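Local coordinates for protein aldose 1-epimerase (Caenorhabditis elegans, PDB 1LUR) that probably interconverts the alpha and beta anomers of aldose sugars such as galactose, at residues 188-193 with 241-246. Numbering follows the deposited sequence.
Sequences LEMEAD and LVITKK
At a corner between two sheets of the galactose mutarotase-like beta-sandwich, the chain turns at D193, passing from strand 187-192 of one sheet to strand 194-198 of another. There E191, at the centre of an inverse gamma turn, meets T244 of 241-246. T244 N donates to E191 O at 2.7 Å, nearly straight at 175°. The T244 hydroxyl lies among several polar atoms. OG1 is 3.3 Å from E191 O and 3.0 Å from D193 OD2; both bonds are weak, and which acceptor takes the proton is not settled. With OG1 beside its own backbone N (chi1 -56°), the hydroxyl faces D193. One water joins D193 OD1 to OG1. A second links D193 N, V242 O and OG1. D193 OD1 also forms a salt bridge with R219. An alanine at D193 would probably leave R219 without this acidic mate and cost the T244 hydroxyl a possible acceptor. On the apolar side, selenomethionine M190 lays SE against L241 CB at 3.7 Å. Its CE meets I243 CG1 at 4.0 Å, while A192 CB touches L241 CD1. A single short, straight backbone bond thus ties the corner to 241-246; the hydroxyl and waters probably add looser ties beside the buried apolar contacts.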
ATOM      1  N   LEU A 188      -5.123  -3.211  16.580  1.00 45.89           N
ATOM      2  CA  LEU A 188      -3.951  -2.770  15.845  1.00 45.66           C
ATOM      3  C   LEU A 188      -2.880  -2.306  16.813  1.00 46.08           C
ATOM      4  O   LEU A 188      -3.164  -1.595  17.779  1.00 46.87           O
ATOM      5  CB  LEU A 188      -4.321  -1.629  14.891  1.00 45.90           C
ATOM      6  CG  LEU A 188      -3.243  -1.120  13.929  1.00 45.48           C
ATOM      7  CD1 LEU A 188      -2.798  -2.243  12.994  1.00 44.10           C
ATOM      8  CD2 LEU A 188      -3.801   0.050  13.125  1.00 46.02           C
ATOM      9  N   GLU A 189      -1.647  -2.725  16.558  1.00 45.31           N
ATOM     10  CA  GLU A 189      -0.520  -2.354  17.399  1.00 46.52           C
ATOM     11  C   GLU A 189       0.634  -1.963  16.488  1.00 46.58           C
ATOM     12  O   GLU A 189       1.032  -2.732  15.609  1.00 46.39           O
ATOM     13  CB  GLU A 189      -0.114  -3.522  18.301  1.00 48.15           C
ATOM     14  CG  GLU A 189       1.092  -3.232  19.175  1.00 49.81           C
ATOM     15  CD  GLU A 189       1.118  -4.087  20.427  1.00 52.01           C
ATOM     16  OE1 GLU A 189       0.242  -3.892  21.298  1.00 53.20           O
ATOM     17  OE2 GLU A 189       2.009  -4.952  20.542  1.00 51.97           O
HETATM   18  N   MSE A 190       1.170  -0.765  16.697  1.00 46.54           N
HETATM   19  CA  MSE A 190       2.276  -0.279  15.883  1.00 45.91           C
HETATM   20  C   MSE A 190       3.409   0.359  16.659  1.00 45.19           C
HETATM   21  O   MSE A 190       3.193   1.047  17.657  1.00 47.21           O
HETATM   22  CB  MSE A 190       1.771   0.754  14.878  1.00 45.96           C
HETATM   23  CG  MSE A 190       1.608   0.256  13.464  1.00 47.90           C
HETATM   24 SE   MSE A 190       1.670   1.760  12.240  1.00 48.08          SE
HETATM   25  CE  MSE A 190       3.575   1.809  11.919  1.00 45.06           C
ATOM     26  N   GLU A 191       4.626   0.139  16.182  1.00 44.07           N
ATOM     27  CA  GLU A 191       5.795   0.705  16.824  1.00 43.80           C
ATOM     28  C   GLU A 191       5.988   2.064  16.149  1.00 42.55           C
ATOM     29  O   GLU A 191       6.900   2.246  15.341  1.00 41.35           O
ATOM     30  CB  GLU A 191       7.017  -0.178  16.585  1.00 46.04           C
ATOM     31  CG  GLU A 191       6.836  -1.628  17.005  1.00 51.10           C
ATOM     32  CD  GLU A 191       6.325  -1.763  18.424  1.00 54.31           C
ATOM     33  OE1 GLU A 191       6.876  -1.084  19.318  1.00 56.20           O
ATOM     34  OE2 GLU A 191       5.379  -2.553  18.645  1.00 55.98           O
ATOM     35  N   ALA A 192       5.108   3.008  16.466  1.00 41.37           N
ATOM     36  CA  ALA A 192       5.182   4.347  15.888  1.00 40.42           C
ATOM     37  C   ALA A 192       5.009   5.434  16.946  1.00 39.25           C
ATOM     38  O   ALA A 192       3.956   5.539  17.563  1.00 40.30           O
ATOM     39  CB  ALA A 192       4.118   4.497  14.811  1.00 39.70           C
ATOM     40  N   ASP A 193       6.043   6.244  17.141  1.00 39.78           N
ATOM     41  CA  ASP A 193       5.987   7.322  18.130  1.00 40.20           C
ATOM     42  C   ASP A 193       5.498   8.634  17.529  1.00 40.99           C
ATOM     43  O   ASP A 193       5.032   9.521  18.251  1.00 39.18           O
ATOM     44  CB  ASP A 193       7.363   7.560  18.748  1.00 40.81           C
ATOM     45  CG  ASP A 193       7.852   6.378  19.547  1.00 42.06           C
ATOM     46  OD1 ASP A 193       7.022   5.749  20.233  1.00 42.97           O
ATOM     47  OD2 ASP A 193       9.066   6.085  19.499  1.00 44.17           O
ATOM     48  N   LEU A 241       2.199   6.870   9.549  1.00 34.73           N
ATOM     49  CA  LEU A 241       2.655   6.575  10.903  1.00 34.73           C
ATOM     50  C   LEU A 241       4.140   6.248  10.774  1.00 34.85           C
ATOM     51  O   LEU A 241       4.515   5.249  10.155  1.00 34.66           O
ATOM     52  CB  LEU A 241       1.871   5.397  11.497  1.00 35.13           C
ATOM     53  CG  LEU A 241       0.573   5.746  12.246  1.00 34.93           C
ATOM     54  CD1 LEU A 241       0.916   6.413  13.564  1.00 36.74           C
ATOM     55  CD2 LEU A 241      -0.310   6.660  11.404  1.00 34.82           C
ATOM     56  N   VAL A 242       4.986   7.107  11.341  1.00 33.99           N
ATOM     57  CA  VAL A 242       6.430   6.913  11.280  1.00 34.46           C
ATOM     58  C   VAL A 242       6.906   5.772  12.165  1.00 36.61           C
ATOM     59  O   VAL A 242       6.737   5.799  13.384  1.00 34.76           O
ATOM     60  CB  VAL A 242       7.184   8.203  11.667  1.00 34.10           C
ATOM     61  CG1 VAL A 242       8.691   8.016  11.457  1.00 32.25           C
ATOM     62  CG2 VAL A 242       6.680   9.361  10.830  1.00 34.28           C
ATOM     63  N   ILE A 243       7.517   4.777  11.529  1.00 37.20           N
ATOM     64  CA  ILE A 243       8.031   3.607  12.222  1.00 38.76           C
ATOM     65  C   ILE A 243       9.229   3.904  13.114  1.00 40.13           C
ATOM     66  O   ILE A 243      10.218   4.492  12.672  1.00 39.57           O
ATOM     67  CB  ILE A 243       8.458   2.517  11.221  1.00 39.23           C
ATOM     68  CG1 ILE A 243       7.255   2.066  10.390  1.00 39.10           C
ATOM     69  CG2 ILE A 243       9.083   1.343  11.970  1.00 40.45           C
ATOM     70  CD1 ILE A 243       7.608   1.052   9.304  1.00 39.25           C
ATOM     71  N   THR A 244       9.136   3.493  14.373  1.00 40.57           N
ATOM     72  CA  THR A 244      10.224   3.712  15.312  1.00 44.64           C
ATOM     73  C   THR A 244      11.253   2.624  15.031  1.00 47.01           C
ATOM     74  O   THR A 244      11.031   1.455  15.346  1.00 48.63           O
ATOM     75  CB  THR A 244       9.764   3.564  16.776  1.00 44.05           C
ATOM     76  OG1 THR A 244       8.672   4.453  17.034  1.00 44.37           O
ATOM     77  CG2 THR A 244      10.912   3.887  17.722  1.00 44.45           C
ATOM     78  N   LYS A 245      12.373   2.996  14.424  1.00 50.04           N
ATOM     79  CA  LYS A 245      13.399   2.010  14.125  1.00 52.11           C
ATOM     80  C   LYS A 245      14.643   2.239  14.972  1.00 55.45           C
ATOM     81  O   LYS A 245      15.100   3.373  15.139  1.00 55.93           O
ATOM     82  CB  LYS A 245      13.755   2.038  12.631  1.00 49.95           C
ATOM     83  CG  LYS A 245      12.616   1.575  11.728  1.00 46.98           C
ATOM     84  CD  LYS A 245      13.054   1.410  10.274  1.00 43.37           C
ATOM     85  CE  LYS A 245      11.889   0.931   9.412  1.00 41.06           C
ATOM     86  NZ  LYS A 245      12.285   0.685   7.993  1.00 35.68           N
ATOM     87  N   LYS A 246      15.174   1.152  15.521  1.00 58.38           N
ATOM     88  CA  LYS A 246      16.363   1.222  16.354  1.00 62.33           C
ATOM     89  C   LYS A 246      17.600   1.439  15.499  1.00 64.43           C
ATOM     90  O   LYS A 246      17.505   1.754  14.311  1.00 65.28           O
ATOM     91  CB  LYS A 246      16.516  -0.065  17.174  1.00 62.68           C
ATOM     92  CG  LYS A 246      15.633  -0.128  18.413  1.00 63.82           C
ATOM     93  CD  LYS A 246      14.157   0.023  18.074  1.00 65.04           C
ATOM     94  CE  LYS A 246      13.315   0.155  19.336  1.00 65.11           C
ATOM     95  NZ  LYS A 246      11.877   0.405  19.035  1.00 65.17           N
TER
HETATM   96  O   HOH W   1       7.038   3.016  19.264  1.00 40.27           O
HETATM   97  O   HOH W   2       7.900   7.002  15.463  1.00 51.24           O